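Side-chain contact in 3-hydroxyacyl-CoA dehydrogenase (Brucella suis, PDB 4O5O), which probably catalyses the NAD-dependent interconversion of 3-hydroxyacyl-CoA and 3-oxoacyl-CoA as a member of the short-chain dehydrogenase family: residues A109-L112 with E113-T116. Numbering follows the deposited sequence.
Sequences AHKL and ETFT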
loop_
_atom_site.group_PDB
_atom_site.type_symbol
_atom_site.label_atom_id
_atom_site.label_comp_id
_atom_site.label_asym_id
_atom_site.label_seq_id
_atom_site.Cartn_x
_atom_site.Cartn_y
_atom_site.Cartn_z
ATOM N N ALA B 109 -19.360 -3.794 -24.331
ATOM C CA ALA B 109 -18.846 -3.373 -23.047
ATOM C C ALA B 109 -19.333 -4.334 -21.954
ATOM O O ALA B 109 -20.405 -4.926 -22.037
ATOM C CB ALA B 109 -19.294 -1.944 -22.728
ATOM N N HIS B 110 -18.540 -4.448 -20.891
ATOM C CA HIS B 110 -18.900 -5.189 -19.685
ATOM C C HIS B 110 -20.332 -4.873 -19.335
ATOM O O HIS B 110 -20.713 -3.701 -19.313
ATOM C CB HIS B 110 -17.975 -4.702 -18.559
ATOM C CG HIS B 110 -17.913 -5.550 -17.319
ATOM N ND1 HIS B 110 -18.995 -5.822 -16.517
ATOM C CD2 HIS B 110 -16.836 -6.052 -16.664
ATOM C CE1 HIS B 110 -18.605 -6.540 -15.473
ATOM N NE2 HIS B 110 -17.294 -6.650 -15.514
ATOM N N LYS B 111 -21.119 -5.881 -18.992
ATOM C CA LYS B 111 -22.509 -5.625 -18.589
ATOM C C LYS B 111 -22.545 -4.870 -17.270
ATOM O O LYS B 111 -21.726 -5.124 -16.365
ATOM C CB LYS B 111 -23.305 -6.920 -18.461
ATOM C CG LYS B 111 -23.455 -7.680 -19.771
ATOM C CD LYS B 111 -24.403 -6.978 -20.722
ATOM C CE LYS B 111 -24.825 -7.890 -21.876
ATOM N NZ LYS B 111 -23.752 -8.063 -22.897
ATOM N N LEU B 112 -23.441 -3.903 -17.163
ATOM C CA LEU B 112 -23.580 -3.240 -15.883
ATOM C C LEU B 112 -24.152 -4.184 -14.821
ATOM O O LEU B 112 -23.773 -4.148 -13.654
ATOM C CB LEU B 112 -24.399 -1.971 -16.036
ATOM C CG LEU B 112 -24.460 -1.054 -14.812
ATOM C CD1 LEU B 112 -23.050 -0.622 -14.409
ATOM C CD2 LEU B 112 -25.355 0.138 -15.064
ATOM N N GLU B 113 -25.030 -5.068 -15.253
ATOM C CA GLU B 113 -25.722 -5.963 -14.321
ATOM C C GLU B 113 -24.754 -6.945 -13.625
ATOM O O GLU B 113 -24.928 -7.285 -12.459
ATOM C CB GLU B 113 -26.851 -6.733 -15.066
ATOM C CG GLU B 113 -27.953 -5.864 -15.712
ATOM C CD GLU B 113 -27.688 -5.375 -17.152
ATOM O OE1 GLU B 113 -26.522 -5.233 -17.608
ATOM O OE2 GLU B 113 -28.703 -5.093 -17.833
ATOM N N THR B 114 -23.781 -7.461 -14.380
ATOM C CA THR B 114 -22.806 -8.408 -13.825
ATOM C C THR B 114 -21.839 -7.715 -12.829
ATOM O O THR B 114 -21.530 -8.268 -11.781
ATOM C CB THR B 114 -22.025 -9.072 -14.962
ATOM O OG1 THR B 114 -21.452 -8.047 -15.760
ATOM C CG2 THR B 114 -22.959 -9.981 -15.781
ATOM N N PHE B 115 -21.405 -6.490 -13.143
ATOM C CA PHE B 115 -20.595 -5.710 -12.209
ATOM C C PHE B 115 -21.406 -5.498 -10.935
ATOM O O PHE B 115 -20.910 -5.710 -9.812
ATOM C CB PHE B 115 -20.222 -4.349 -12.814
ATOM C CG PHE B 115 -19.280 -3.529 -11.961
ATOM C CD1 PHE B 115 -19.779 -2.671 -11.007
ATOM C CD2 PHE B 115 -17.901 -3.577 -12.157
ATOM C CE1 PHE B 115 -18.924 -1.899 -10.229
ATOM C CE2 PHE B 115 -17.048 -2.814 -11.382
ATOM C CZ PHE B 115 -17.556 -1.984 -10.397
ATOM N N THR B 116 -22.677 -5.129 -11.101
ATOM C CA THR B 116 -23.521 -4.880 -9.956
ATOM C C THR B 116 -23.704 -6.130 -9.074
ATOM O O THR B 116 -23.660 -6.037 -7.859
ATOM C CB THR B 116 -24.885 -4.292 -10.391
ATOM O OG1 THR B 116 -24.668 -3.050 -11.073
ATOM C CG2 THR B 116 -25.819 -4.078 -9.199
HETATM O O HOH W 1 -25.285 -3.331 -19.334
#
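His110 and Lys111 lead into the N-terminus of helix 112-137 of this Rossmann-type short-chain dehydrogenase, with Lys111 at the N-cap, and they meet Thr114 and Phe115 one turn on. Polar contacts gather at the Lys111 carbonyl. His110 ND1 donates to Lys111 O over 2.8 Å; the acceptor lies nearly in the imidazole plane, which fixes the ring's rotation. Thr114 OG1 sits 3.0 Å from the same Lys111 O, but its one proton may instead go to Glu101, whose carboxylate also accepts from Lys111 N. With chi1 of 55°, the Thr114 hydroxyl stands between its own backbone N and carbonyl carbon, swung back toward the cap, while CG2 lies alongside Lys111 CB.

A second cluster forms at Leu112 O, gripped by two donors from Thr116. The backbone bond, Thr116 N to Leu112 O, is the regular i to i+4 helix link at 2.9 Å. Thr116 OG1 reaches Leu112 O over the same 2.9 Å but from above the carbonyl plane, 41° out of it.

Water closes the helix start: it accepts from Leu112 N and donates to Glu113 OE1, at 2.9 Å from each. The bend of Glu113 at chi2 (88°) folds its carboxylate back toward this end, where a negative charge would probably be favoured by the helix dipole.

The nonpolar side of the turn faces other parts of the fold and a second subunit. Across the subunit interface, Phe127 of that second subunit stacks on the Phe115 ring and meets the His110 ring edge-to-face, while Phe115 also touches Ala168 and Ala171 of helix 167-187. Within the turn itself, the His110 and Phe115 side chains cross at about a right angle, bringing CE1 of His110 to 3.8 Å from CB of Phe115.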